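Local coordinates for protein Xcc_ctr_pt (Xanthomonas campestris pv. campestris, PDB 6NJW) that is the C-terminal region, with its Toprim domain, of a Class 2 OLD family nuclease that probably cleaves nucleic acid by a two-metal mechanism, at residues Leu25-Ala30 / Thr59-Tyr64; Ile79-Asp84 / Tyr127-Asn132; Arg96-Leu101 / Asp116-Leu121. All blocks are in the same frame, centred on the assembly; numbering follows the deposited sequence.

From the N terminus, the chain leaves strand 22-26, runs through helix 29-41 and strand 51-55, and contact 1 closes that loop by bringing the start of helix 62-68 back to the end of the first strand. Contact 2 opens later, so the two are in series. It pairs strand 77-82 with strand 127-130 across 42 intervening residues, and contact 3, between helices 93-104 and 115-123, closes its own 14-residue loop wholly within that span. The E27 carboxylate of contact 1 reaches T81 and D82 of contact 2, while R83 of contact 2 bridges to D116 of contact 3. They join three strands of the parallel sheet to helices 62-68, 93-104 and 115-123 beside the magnesium site.

Contact 1: residues Leu25-Ala30 / Thr59-Tyr64; sequences LVEGDA and TNFTPY
L25 and E27, at the end of strand 22-26 and in the turn after it, pass alongside F61 and T59, which lead into helix 62-68. The two backbones draw together toward the turn, the CA atoms of L25 and F61 standing 7.6 Å apart and those of E27 and T59 5.8 Å.

The F61 ring fills the interval. Its CE1 lies 3.8 Å from L25 CB, and V26 N sits at the ring edge, in its plane. At the tip, CZ comes to 3.7 Å from E27 CG; the two side chains meet at about a right angle, the ring edge against the CG methylene. Beyond the ring, L25 CD1 packs 3.7 Å from Y64 CB, and its sister methyl CD2 leans obliquely on the tyrosine ring. The leucine reaches there with CG anti to the carbonyl carbon (chi1 -63°).

E27 is extended beyond CG, and T59 touches its carboxylate with a methyl, CG2 standing 3.9 Å from OE1. The polar grip comes from strand 77-82: E27 OE2 accepts from D82 N and lies very close to T81 OG1, probably hydrogen-bonded to it, with a long, weak ion pair to R96. On the helix side, N60 OD1 makes a capping bond, accepting from T62 N at 3.3 Å in the turn that leads into the helix, the donor lying above the carbonyl plane.

A glutamate in the turn after the first strand is one of the two acidic signatures of the Toprim fold, the other being the DxD pair, and E27 is a magnesium ligand of this protein, although no metal is bound to it in this model.

Contact 2: residues Ile79-Asp84 / Tyr127-Asn132; sequences ILTDRD and YFVNEN
I79-D82 and Y127-N130 run side by side as parallel strands, 4.7 Å apart at closest approach and 26° off parallel, with backbone bonds from F128 N to I79 O, T81 N to F128 O, N130 N to T81 O and R83 N to N130 O.

At the start of the pair, I79 lays its terminal methyl over one face of the Y127 ring. CD1 is 3.6 Å from the ring centroid and 16° off the normal, a CH-pi contact displaced toward the CD1-CE1 side of the tyrosine. The phenol OH is hydrogen-bonded to H77. Two residues on, T81 and V129 project to the same face side by side, CG2 to CG1 at 3.9 Å.

This pair joins the third strand of the Toprim sheet to strand 127-130, outermost on one side of the sheet. D82 ends strand 77-82 and, with D84 two residues on, forms the DxD motif of the Toprim fold. D82, on the opposite face with L80, F128 and N130, ligates magnesium together with Y209. Its carboxylate stands alongside the N130 amide, the planes 70° apart and OD1 4.0 Å from N130 CB; this OD1 is buried and has no hydrogen-bond partner in the model. D84 is likewise a magnesium ligand of this protein, though it carries no metal here, and its OD2 forms a salt bridge with R96.

Past the strand ends, R83 extends from CG to NE and crosses E131 obliquely. Its NH1 is 2.7 Å from both E131 OE1 and OE2, a salt bridge whose individual hydrogen bonds are weak. The bend of E131 at chi2 turns its CD back, while R83 NH2 bridges to D116.

Contact 3: residues Arg96-Leu101 / Asp116-Leu121; sequences RLINVL and DEVIKL
V118 pushes its two methyls between side chains of the other helix, and the rest of the packing is arranged round it. Its CG1, anti to the backbone N (chi1 163°), comes within 3.5 Å of L97 CB, the closest approach between the segments. The same methyl also reaches L101, lying 4.0 Å from CD1. The second methyl, CG2, meets I98 instead: I98 CG1 is 3.8 Å away and I98 CD1 only slightly farther, the two side chains crossing at about a right angle. One valine thus touches three residues of the partner helix, L97 and L101 through CG1 and I98 mainly through CG2.

The axes of segments 96-101 and 116-121 pass 9.9 Å apart at 46°, and the side chains that meet are all aliphatic. Both helices belong to the connection that carries the chain from strand 77-82 to its parallel neighbour 127-130, a beta-alpha-beta crossover elaborated with a second helix. L97 and I119 both also pack on V129 of strand 127-130, so this end of the interface rests on the sheet.

Toward that strand, the L97 side chain slants across I119, its CD1 4.0 Å from I119 CG1. At the other end L101 and L121 cross at a slant, with L101 CD1 3.9 Å from L121 CD2 and L101 CD2 facing L121 CG. L121 gets there with CG anti to the backbone N (chi1 174°). L101 CD1 thus touches both V118 and L121, one helical turn apart. At the start of segment 96-101, R96 NH1 donates to D82 O, which places this helix beside the metal site.

Contact 1: residues Leu25-Ala30 / Thr59-Tyr64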
ATOM      1  N   LEU A  25       3.872   6.991   0.235  1.00 31.70           N
ATOM      2  CA  LEU A  25       4.883   6.229  -0.498  1.00 35.43           C
ATOM      3  C   LEU A  25       4.491   4.761  -0.509  1.00 31.81           C
ATOM      4  O   LEU A  25       4.254   4.178   0.560  1.00 31.80           O
ATOM      5  CB  LEU A  25       6.263   6.396   0.151  1.00 30.65           C
ATOM      6  CG  LEU A  25       6.821   7.815   0.153  1.00 32.83           C
ATOM      7  CD1 LEU A  25       8.091   7.848   1.029  1.00 34.08           C
ATOM      8  CD2 LEU A  25       7.110   8.228  -1.287  1.00 37.66           C
ATOM      9  N   VAL A  26       4.429   4.172  -1.708  1.00 32.94           N
ATOM     10  CA  VAL A  26       4.012   2.792  -1.910  1.00 35.77           C
ATOM     11  C   VAL A  26       5.027   2.099  -2.819  1.00 35.36           C
ATOM     12  O   VAL A  26       5.830   2.744  -3.490  1.00 35.40           O
ATOM     13  CB  VAL A  26       2.589   2.714  -2.511  1.00 33.82           C
ATOM     14  CG1 VAL A  26       1.588   3.485  -1.594  1.00 35.50           C
ATOM     15  CG2 VAL A  26       2.570   3.271  -3.907  1.00 35.06           C
ATOM     16  N   GLU A  27       4.983   0.764  -2.838  1.00 36.52           N
ATOM     17  CA  GLU A  27       6.005   0.009  -3.559  1.00 39.36           C
ATOM     18  C   GLU A  27       5.769  -0.021  -5.066  1.00 43.36           C
ATOM     19  O   GLU A  27       6.723   0.041  -5.844  1.00 40.95           O
ATOM     20  CB  GLU A  27       6.078  -1.423  -3.030  1.00 38.26           C
ATOM     21  CG  GLU A  27       6.651  -1.544  -1.622  1.00 39.64           C
ATOM     22  CD  GLU A  27       6.738  -3.007  -1.187  1.00 47.57           C
ATOM     23  OE1 GLU A  27       6.592  -3.886  -2.063  1.00 48.56           O
ATOM     24  OE2 GLU A  27       6.950  -3.276   0.013  1.00 46.44           O
ATOM     25  N   GLY A  28       4.521  -0.147  -5.505  1.00 43.13           N
ATOM     26  CA  GLY A  28       4.292  -0.349  -6.921  1.00 42.14           C
ATOM     27  C   GLY A  28       2.950   0.125  -7.433  1.00 49.99           C
ATOM     28  O   GLY A  28       2.228   0.877  -6.759  1.00 39.40           O
ATOM     29  N   ASP A  29       2.597  -0.344  -8.633  1.00 43.81           N
ATOM     30  CA  ASP A  29       1.446   0.202  -9.339  1.00 43.36           C
ATOM     31  C   ASP A  29       0.134  -0.263  -8.744  1.00 42.73           C
ATOM     32  O   ASP A  29      -0.864   0.455  -8.851  1.00 45.11           O
ATOM     33  CB  ASP A  29       1.494  -0.174 -10.820  1.00 49.89           C
ATOM     34  CG  ASP A  29       2.352   0.768 -11.622  1.00 54.11           C
ATOM     35  OD1 ASP A  29       2.745   1.810 -11.064  1.00 54.64           O
ATOM     36  OD2 ASP A  29       2.636   0.468 -12.807  1.00 65.54           O
ATOM     37  N   ALA A  30       0.102  -1.451  -8.131  1.00 42.60           N
ATOM     38  CA  ALA A  30      -1.146  -1.940  -7.555  1.00 40.62           C
ATOM     39  C   ALA A  30      -1.608  -1.031  -6.423  1.00 46.59           C
ATOM     40  O   ALA A  30      -2.759  -0.586  -6.401  1.00 41.24           O
ATOM     41  CB  ALA A  30      -0.986  -3.378  -7.066  1.00 43.04           C
ATOM     42  N   THR A  59      11.386  -1.470  -3.388  1.00 42.05           N
ATOM     43  CA  THR A  59      11.354  -1.472  -1.932  1.00 46.40           C
ATOM     44  C   THR A  59      12.371  -0.518  -1.327  1.00 47.32           C
ATOM     45  O   THR A  59      12.580  -0.544  -0.111  1.00 47.99           O
ATOM     46  CB  THR A  59      11.569  -2.888  -1.379  1.00 54.40           C
ATOM     47  OG1 THR A  59      12.835  -3.389  -1.821  1.00 49.86           O
ATOM     48  CG2 THR A  59      10.466  -3.837  -1.862  1.00 50.92           C
ATOM     49  N   ASN A  60      13.001   0.329  -2.130  1.00 43.90           N
ATOM     50  CA  ASN A  60      13.978   1.267  -1.604  1.00 46.52           C
ATOM     51  C   ASN A  60      13.269   2.590  -1.354  1.00 43.29           C
ATOM     52  O   ASN A  60      13.146   3.417  -2.258  1.00 39.43           O
ATOM     53  CB  ASN A  60      15.157   1.444  -2.552  1.00 42.45           C
ATOM     54  CG  ASN A  60      16.230   2.315  -1.949  1.00 45.02           C
ATOM     55  OD1 ASN A  60      16.209   2.595  -0.747  1.00 48.96           O
ATOM     56  ND2 ASN A  60      17.172   2.758  -2.773  1.00 52.23           N
ATOM     57  N   PHE A  61      12.828   2.796  -0.113  1.00 40.80           N
ATOM     58  CA  PHE A  61      12.166   4.029   0.279  1.00 43.20           C
ATOM     59  C   PHE A  61      13.142   5.118   0.703  1.00 40.83           C
ATOM     60  O   PHE A  61      12.742   6.279   0.824  1.00 35.56           O
ATOM     61  CB  PHE A  61      11.170   3.740   1.420  1.00 34.45           C
ATOM     62  CG  PHE A  61       9.955   2.967   0.969  1.00 34.27           C
ATOM     63  CD1 PHE A  61       8.863   3.627   0.437  1.00 31.91           C
ATOM     64  CD2 PHE A  61       9.926   1.587   1.047  1.00 39.76           C
ATOM     65  CE1 PHE A  61       7.747   2.925   0.009  1.00 33.98           C
ATOM     66  CE2 PHE A  61       8.818   0.864   0.620  1.00 41.87           C
ATOM     67  CZ  PHE A  61       7.717   1.534   0.093  1.00 35.48           C
ATOM     68  N   THR A  62      14.415   4.785   0.900  1.00 36.48           N
ATOM     69  CA  THR A  62      15.336   5.743   1.510  1.00 38.99           C
ATOM     70  C   THR A  62      15.488   7.051   0.731  1.00 37.54           C
ATOM     71  O   THR A  62      15.465   8.121   1.367  1.00 39.60           O
ATOM     72  CB  THR A  62      16.691   5.055   1.723  1.00 41.49           C
ATOM     73  OG1 THR A  62      16.464   3.833   2.427  1.00 39.92           O
ATOM     74  CG2 THR A  62      17.593   5.927   2.556  1.00 39.10           C
ATOM     75  N   PRO A  63      15.663   7.059  -0.597  1.00 39.16           N
ATOM     76  CA  PRO A  63      15.803   8.354  -1.291  1.00 40.25           C
ATOM     77  C   PRO A  63      14.592   9.244  -1.133  1.00 38.88           C
ATOM     78  O   PRO A  63      14.740  10.470  -1.071  1.00 33.43           O
ATOM     79  CB  PRO A  63      15.999   7.949  -2.760  1.00 39.34           C
ATOM     80  CG  PRO A  63      16.524   6.549  -2.685  1.00 44.45           C
ATOM     81  CD  PRO A  63      15.823   5.929  -1.527  1.00 41.23           C
ATOM     82  N   TYR A  64      13.393   8.663  -1.057  1.00 37.39           N
ATOM     83  CA  TYR A  64      12.190   9.472  -0.872  1.00 36.67           C
ATOM     84  C   TYR A  64      12.070  10.009   0.545  1.00 35.99           C
ATOM     85  O   TYR A  64      11.597  11.137   0.748  1.00 35.19           O
ATOM     86  CB  TYR A  64      10.958   8.650  -1.236  1.00 36.80           C
ATOM     87  CG  TYR A  64      10.922   8.388  -2.708  1.00 37.54           C
ATOM     88  CD1 TYR A  64      11.635   7.325  -3.262  1.00 43.73           C
ATOM     89  CD2 TYR A  64      10.229   9.230  -3.558  1.00 44.88           C
ATOM     90  CE1 TYR A  64      11.625   7.082  -4.627  1.00 44.84           C
ATOM     91  CE2 TYR A  64      10.214   9.003  -4.929  1.00 49.03           C
ATOM     92  CZ  TYR A  64      10.913   7.930  -5.452  1.00 49.85           C
ATOM     93  OH  TYR A  64      10.891   7.701  -6.809  1.00 56.78           O
TER

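Contact 2: residues Ile79-Asp84 / Tyr127-Asn132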
ATOM      1  N   ILE A  79       4.534   5.489   4.753  1.00 30.92           N
ATOM      2  CA  ILE A  79       5.046   4.390   3.938  1.00 33.69           C
ATOM      3  C   ILE A  79       4.130   3.183   4.091  1.00 33.10           C
ATOM      4  O   ILE A  79       3.692   2.870   5.199  1.00 34.11           O
ATOM      5  CB  ILE A  79       6.491   4.009   4.341  1.00 34.58           C
ATOM      6  CG1 ILE A  79       7.488   5.035   3.799  1.00 35.95           C
ATOM      7  CG2 ILE A  79       6.850   2.597   3.859  1.00 33.85           C
ATOM      8  CD1 ILE A  79       8.894   4.905   4.424  1.00 34.68           C
ATOM      9  N   LEU A  80       3.873   2.495   2.983  1.00 35.62           N
ATOM     10  CA  LEU A  80       3.184   1.210   2.957  1.00 35.01           C
ATOM     11  C   LEU A  80       4.127   0.209   2.313  1.00 36.56           C
ATOM     12  O   LEU A  80       4.526   0.389   1.156  1.00 35.31           O
ATOM     13  CB  LEU A  80       1.880   1.296   2.150  1.00 32.63           C
ATOM     14  CG  LEU A  80       0.841   2.223   2.780  1.00 35.21           C
ATOM     15  CD1 LEU A  80      -0.270   2.599   1.810  1.00 37.28           C
ATOM     16  CD2 LEU A  80       0.279   1.473   3.960  1.00 41.16           C
ATOM     17  N   THR A  81       4.477  -0.845   3.044  1.00 35.01           N
ATOM     18  CA  THR A  81       5.423  -1.811   2.496  1.00 43.28           C
ATOM     19  C   THR A  81       5.088  -3.196   3.032  1.00 45.62           C
ATOM     20  O   THR A  81       4.339  -3.339   4.004  1.00 40.32           O
ATOM     21  CB  THR A  81       6.871  -1.413   2.822  1.00 41.83           C
ATOM     22  OG1 THR A  81       7.787  -2.179   2.017  1.00 41.06           O
ATOM     23  CG2 THR A  81       7.167  -1.613   4.291  1.00 42.42           C
ATOM     24  N   ASP A  82       5.637  -4.220   2.370  1.00 45.49           N
ATOM     25  CA  ASP A  82       5.322  -5.620   2.655  1.00 47.19           C
ATOM     26  C   ASP A  82       6.394  -6.259   3.528  1.00 50.49           C
ATOM     27  O   ASP A  82       7.590  -6.024   3.330  1.00 47.12           O
ATOM     28  CB  ASP A  82       5.188  -6.415   1.355  1.00 51.70           C
ATOM     29  CG  ASP A  82       3.947  -6.035   0.570  1.00 53.11           C
ATOM     30  OD1 ASP A  82       3.083  -5.342   1.140  1.00 54.75           O
ATOM     31  OD2 ASP A  82       3.834  -6.420  -0.609  1.00 60.50           O
ATOM     32  N   ARG A  83       5.961  -7.098   4.476  1.00 47.13           N
ATOM     33  CA  ARG A  83       6.916  -7.685   5.414  1.00 53.90           C
ATOM     34  C   ARG A  83       7.940  -8.559   4.703  1.00 56.44           C
ATOM     35  O   ARG A  83       9.133  -8.514   5.033  1.00 60.02           O
ATOM     36  CB  ARG A  83       6.201  -8.505   6.489  1.00 55.38           C
ATOM     37  CG  ARG A  83       7.139  -8.872   7.643  1.00 59.81           C
ATOM     38  CD  ARG A  83       6.469  -9.779   8.657  1.00 64.27           C
ATOM     39  NE  ARG A  83       7.249  -9.931   9.881  1.00 67.82           N
ATOM     40  CZ  ARG A  83       6.954  -9.328  11.030  1.00 71.05           C
ATOM     41  NH1 ARG A  83       5.895  -8.532  11.103  1.00 72.11           N
ATOM     42  NH2 ARG A  83       7.715  -9.516  12.101  1.00 65.99           N
ATOM     43  N   ASP A  84       7.492  -9.367   3.741  1.00 53.71           N
ATOM     44  CA  ASP A  84       8.357 -10.266   2.963  1.00 64.28           C
ATOM     45  C   ASP A  84       9.019 -11.334   3.838  1.00 63.46           C
ATOM     46  O   ASP A  84       8.339 -12.220   4.376  1.00 63.60           O
ATOM     47  CB  ASP A  84       9.420  -9.461   2.200  1.00 61.44           C
ATOM     48  CG  ASP A  84       8.836  -8.718   1.015  1.00 60.14           C
ATOM     49  OD1 ASP A  84       7.822  -9.207   0.477  1.00 65.77           O
ATOM     50  OD2 ASP A  84       9.369  -7.648   0.630  1.00 58.58           O
ATOM     51  N   TYR A 127       5.064   4.704   9.141  1.00 34.82           N
ATOM     52  CA  TYR A 127       5.559   3.676   8.234  1.00 32.91           C
ATOM     53  C   TYR A 127       4.943   2.347   8.648  1.00 36.83           C
ATOM     54  O   TYR A 127       5.176   1.888   9.769  1.00 38.22           O
ATOM     55  CB  TYR A 127       7.089   3.599   8.281  1.00 33.37           C
ATOM     56  CG  TYR A 127       7.831   4.917   8.015  1.00 38.42           C
ATOM     57  CD1 TYR A 127       7.229   5.962   7.312  1.00 34.78           C
ATOM     58  CD2 TYR A 127       9.140   5.106   8.483  1.00 33.92           C
ATOM     59  CE1 TYR A 127       7.920   7.161   7.066  1.00 35.69           C
ATOM     60  CE2 TYR A 127       9.832   6.297   8.258  1.00 36.85           C
ATOM     61  CZ  TYR A 127       9.228   7.315   7.542  1.00 41.68           C
ATOM     62  OH  TYR A 127       9.927   8.485   7.310  1.00 39.89           O
ATOM     63  N   PHE A 128       4.171   1.725   7.750  1.00 33.10           N
ATOM     64  CA  PHE A 128       3.313   0.613   8.143  1.00 38.56           C
ATOM     65  C   PHE A 128       3.592  -0.591   7.263  1.00 37.44           C
ATOM     66  O   PHE A 128       3.801  -0.452   6.050  1.00 37.75           O
ATOM     67  CB  PHE A 128       1.812   0.997   8.062  1.00 33.44           C
ATOM     68  CG  PHE A 128       1.412   2.032   9.071  1.00 36.39           C
ATOM     69  CD1 PHE A 128       1.166   1.679  10.388  1.00 36.58           C
ATOM     70  CD2 PHE A 128       1.326   3.362   8.711  1.00 35.82           C
ATOM     71  CE1 PHE A 128       0.824   2.645  11.336  1.00 36.40           C
ATOM     72  CE2 PHE A 128       0.993   4.335   9.641  1.00 34.80           C
ATOM     73  CZ  PHE A 128       0.743   3.986  10.956  1.00 35.38           C
ATOM     74  N   VAL A 129       3.601  -1.775   7.873  1.00 37.81           N
ATOM     75  CA  VAL A 129       3.943  -2.997   7.155  1.00 37.20           C
ATOM     76  C   VAL A 129       2.727  -3.918   7.118  1.00 42.15           C
ATOM     77  O   VAL A 129       1.975  -4.031   8.092  1.00 42.35           O
ATOM     78  CB  VAL A 129       5.173  -3.716   7.760  1.00 43.69           C
ATOM     79  CG1 VAL A 129       6.326  -2.742   7.963  1.00 42.08           C
ATOM     80  CG2 VAL A 129       4.839  -4.368   9.064  1.00 56.24           C
ATOM     81  N   ASN A 130       2.519  -4.546   5.971  1.00 40.54           N
ATOM     82  CA  ASN A 130       1.508  -5.573   5.810  1.00 45.46           C
ATOM     83  C   ASN A 130       2.166  -6.942   5.943  1.00 52.24           C
ATOM     84  O   ASN A 130       3.220  -7.197   5.344  1.00 49.72           O
ATOM     85  CB  ASN A 130       0.840  -5.441   4.444  1.00 42.79           C
ATOM     86  CG  ASN A 130      -0.203  -6.503   4.194  1.00 51.86           C
ATOM     87  OD1 ASN A 130      -0.910  -6.922   5.106  1.00 63.50           O
ATOM     88  ND2 ASN A 130      -0.304  -6.948   2.943  1.00 62.67           N
ATOM     89  N   GLU A 131       1.523  -7.829   6.695  1.00 48.35           N
ATOM     90  CA  GLU A 131       2.069  -9.166   6.891  1.00 61.37           C
ATOM     91  C   GLU A 131       1.788 -10.090   5.713  1.00 59.85           C
ATOM     92  O   GLU A 131       2.382 -11.168   5.635  1.00 68.04           O
ATOM     93  CB  GLU A 131       1.532  -9.778   8.189  1.00 62.83           C
ATOM     94  CG  GLU A 131       1.636  -8.848   9.395  1.00 70.34           C
ATOM     95  CD  GLU A 131       3.062  -8.718   9.917  1.00 76.29           C
ATOM     96  OE1 GLU A 131       3.752  -9.758   9.999  1.00 78.25           O
ATOM     97  OE2 GLU A 131       3.503  -7.580  10.230  1.00 70.86           O
ATOM     98  N   ASN A 132       0.920  -9.695   4.790  1.00 60.59           N
ATOM     99  CA  ASN A 132       0.672 -10.415   3.550  1.00 65.11           C
ATOM    100  C   ASN A 132       1.217  -9.583   2.390  1.00 63.99           C
ATOM    101  O   ASN A 132       1.939  -8.598   2.589  1.00 66.56           O
ATOM    102  CB  ASN A 132      -0.830 -10.700   3.407  1.00 65.02           C
ATOM    103  CG  ASN A 132      -1.126 -11.889   2.489  1.00 72.50           C
ATOM    104  OD1 ASN A 132      -0.262 -12.327   1.720  1.00 73.98           O
ATOM    105  ND2 ASN A 132      -2.351 -12.413   2.565  1.00 70.67           N
TER

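Contact 3: residues Arg96-Leu101 / Asp116-Leu121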
ATOM      1  N   ARG A  96      15.206  -2.538   5.468  1.00 47.11           N
ATOM      2  CA  ARG A  96      14.494  -1.492   4.743  1.00 49.39           C
ATOM      3  C   ARG A  96      14.013  -0.394   5.685  1.00 43.31           C
ATOM      4  O   ARG A  96      14.140   0.795   5.375  1.00 41.73           O
ATOM      5  CB  ARG A  96      13.331  -2.121   3.975  1.00 52.46           C
ATOM      6  CG  ARG A  96      12.445  -1.163   3.179  1.00 55.39           C
ATOM      7  CD  ARG A  96      11.201  -1.908   2.675  1.00 47.13           C
ATOM      8  NE  ARG A  96      11.567  -3.259   2.244  1.00 54.77           N
ATOM      9  CZ  ARG A  96      10.781  -4.329   2.335  1.00 54.48           C
ATOM     10  NH1 ARG A  96       9.562  -4.222   2.842  1.00 47.31           N
ATOM     11  NH2 ARG A  96      11.220  -5.510   1.915  1.00 56.83           N
ATOM     12  N   LEU A  97      13.505  -0.770   6.865  1.00 42.79           N
ATOM     13  CA  LEU A  97      12.992   0.223   7.803  1.00 45.61           C
ATOM     14  C   LEU A  97      14.099   0.866   8.629  1.00 39.85           C
ATOM     15  O   LEU A  97      13.989   2.037   8.992  1.00 41.67           O
ATOM     16  CB  LEU A  97      11.945  -0.406   8.734  1.00 41.55           C
ATOM     17  CG  LEU A  97      10.594  -0.723   8.093  1.00 44.22           C
ATOM     18  CD1 LEU A  97       9.617  -1.313   9.114  1.00 43.71           C
ATOM     19  CD2 LEU A  97      10.008   0.523   7.446  1.00 44.08           C
ATOM     20  N   ILE A  98      15.169   0.139   8.943  1.00 45.95           N
ATOM     21  CA  ILE A  98      16.313   0.799   9.572  1.00 44.95           C
ATOM     22  C   ILE A  98      16.889   1.859   8.635  1.00 39.09           C
ATOM     23  O   ILE A  98      17.300   2.943   9.072  1.00 45.22           O
ATOM     24  CB  ILE A  98      17.374  -0.241   9.982  1.00 50.17           C
ATOM     25  CG1 ILE A  98      16.866  -1.060  11.177  1.00 48.25           C
ATOM     26  CG2 ILE A  98      18.693   0.450  10.330  1.00 47.80           C
ATOM     27  CD1 ILE A  98      17.753  -2.235  11.535  1.00 55.34           C
ATOM     28  N   ASN A  99      16.900   1.573   7.335  1.00 41.14           N
ATOM     29  CA  ASN A  99      17.437   2.534   6.374  1.00 41.25           C
ATOM     30  C   ASN A  99      16.654   3.841   6.387  1.00 44.01           C
ATOM     31  O   ASN A  99      17.249   4.924   6.286  1.00 42.17           O
ATOM     32  CB  ASN A  99      17.457   1.915   4.979  1.00 45.21           C
ATOM     33  CG  ASN A  99      18.645   0.978   4.786  1.00 49.80           C
ATOM     34  OD1 ASN A  99      19.638   1.087   5.491  1.00 49.45           O
ATOM     35  ND2 ASN A  99      18.528   0.043   3.851  1.00 49.24           N
ATOM     36  N   VAL A 100      15.323   3.779   6.545  1.00 43.40           N
ATOM     37  CA  VAL A 100      14.590   5.044   6.651  1.00 38.09           C
ATOM     38  C   VAL A 100      14.596   5.598   8.074  1.00 39.65           C
ATOM     39  O   VAL A 100      14.564   6.822   8.258  1.00 41.62           O
ATOM     40  CB  VAL A 100      13.153   4.923   6.103  1.00 35.03           C
ATOM     41  CG1 VAL A 100      13.186   4.659   4.607  1.00 36.12           C
ATOM     42  CG2 VAL A 100      12.366   3.835   6.814  1.00 40.07           C
ATOM     43  N   LEU A 101      14.645   4.747   9.105  1.00 35.16           N
ATOM     44  CA  LEU A 101      14.677   5.296  10.457  1.00 39.57           C
ATOM     45  C   LEU A 101      15.984   6.031  10.729  1.00 43.19           C
ATOM     46  O   LEU A 101      15.994   7.016  11.479  1.00 44.46           O
ATOM     47  CB  LEU A 101      14.451   4.194  11.489  1.00 43.99           C
ATOM     48  CG  LEU A 101      13.018   3.652  11.620  1.00 38.80           C
ATOM     49  CD1 LEU A 101      13.014   2.343  12.399  1.00 43.65           C
ATOM     50  CD2 LEU A 101      12.094   4.657  12.274  1.00 38.77           C
ATOM     51  N   ASP A 116      10.530  -7.013  14.899  1.00 54.38           N
ATOM     52  CA  ASP A 116       9.277  -6.503  15.442  1.00 54.82           C
ATOM     53  C   ASP A 116       9.481  -5.198  16.202  1.00 49.55           C
ATOM     54  O   ASP A 116       8.607  -4.329  16.173  1.00 48.85           O
ATOM     55  CB  ASP A 116       8.615  -7.559  16.328  1.00 60.41           C
ATOM     56  CG  ASP A 116       7.841  -8.596  15.516  1.00 64.28           C
ATOM     57  OD1 ASP A 116       7.650  -8.391  14.296  1.00 69.07           O
ATOM     58  OD2 ASP A 116       7.423  -9.620  16.093  1.00 72.24           O
ATOM     59  N   GLU A 117      10.631  -5.019  16.854  1.00 50.54           N
ATOM     60  CA  GLU A 117      10.910  -3.731  17.486  1.00 50.16           C
ATOM     61  C   GLU A 117      11.118  -2.629  16.442  1.00 46.21           C
ATOM     62  O   GLU A 117      10.679  -1.491  16.640  1.00 48.63           O
ATOM     63  CB  GLU A 117      12.136  -3.841  18.401  1.00 53.44           C
ATOM     64  CG  GLU A 117      11.887  -4.601  19.717  1.00 57.51           C
ATOM     65  CD  GLU A 117      13.183  -5.078  20.382  1.00 59.91           C
ATOM     66  OE1 GLU A 117      14.093  -5.560  19.677  1.00 64.24           O
ATOM     67  OE2 GLU A 117      13.298  -4.952  21.614  1.00 64.18           O
ATOM     68  N   VAL A 118      11.816  -2.932  15.346  1.00 44.83           N
ATOM     69  CA  VAL A 118      11.974  -1.937  14.287  1.00 44.62           C
ATOM     70  C   VAL A 118      10.614  -1.582  13.699  1.00 48.72           C
ATOM     71  O   VAL A 118      10.327  -0.413  13.410  1.00 46.62           O
ATOM     72  CB  VAL A 118      12.953  -2.454  13.219  1.00 47.34           C
ATOM     73  CG1 VAL A 118      12.839  -1.650  11.908  1.00 45.25           C
ATOM     74  CG2 VAL A 118      14.373  -2.399  13.760  1.00 49.30           C
ATOM     75  N   ILE A 119       9.739  -2.578  13.569  1.00 42.91           N
ATOM     76  CA  ILE A 119       8.424  -2.361  12.976  1.00 41.50           C
ATOM     77  C   ILE A 119       7.546  -1.500  13.883  1.00 41.85           C
ATOM     78  O   ILE A 119       6.881  -0.568  13.415  1.00 42.13           O
ATOM     79  CB  ILE A 119       7.767  -3.714  12.649  1.00 46.84           C
ATOM     80  CG1 ILE A 119       8.470  -4.350  11.446  1.00 46.00           C
ATOM     81  CG2 ILE A 119       6.290  -3.538  12.348  1.00 44.22           C
ATOM     82  CD1 ILE A 119       8.107  -5.808  11.202  1.00 49.06           C
ATOM     83  N   LYS A 120       7.510  -1.788  15.187  1.00 42.72           N
ATOM     84  CA  LYS A 120       6.634  -0.983  16.048  1.00 45.86           C
ATOM     85  C   LYS A 120       7.185   0.427  16.276  1.00 41.57           C
ATOM     86  O   LYS A 120       6.408   1.370  16.479  1.00 39.70           O
ATOM     87  CB  LYS A 120       6.386  -1.692  17.379  1.00 48.13           C
ATOM     88  CG  LYS A 120       7.581  -1.792  18.287  1.00 48.13           C
ATOM     89  CD  LYS A 120       7.235  -2.700  19.480  1.00 58.87           C
ATOM     90  CE  LYS A 120       8.321  -2.681  20.561  1.00 55.73           C
ATOM     91  NZ  LYS A 120       8.044  -3.690  21.628  1.00 63.04           N
ATOM     92  N   LEU A 121       8.510   0.602  16.224  1.00 43.30           N
ATOM     93  CA  LEU A 121       9.063   1.956  16.215  1.00 42.01           C
ATOM     94  C   LEU A 121       8.633   2.712  14.966  1.00 43.14           C
ATOM     95  O   LEU A 121       8.259   3.892  15.036  1.00 40.24           O
ATOM     96  CB  LEU A 121      10.592   1.902  16.292  1.00 42.64           C
ATOM     97  CG  LEU A 121      11.367   3.213  16.148  1.00 43.36           C
ATOM     98  CD1 LEU A 121      10.922   4.251  17.182  1.00 40.24           C
ATOM     99  CD2 LEU A 121      12.880   2.949  16.249  1.00 48.02           C
TER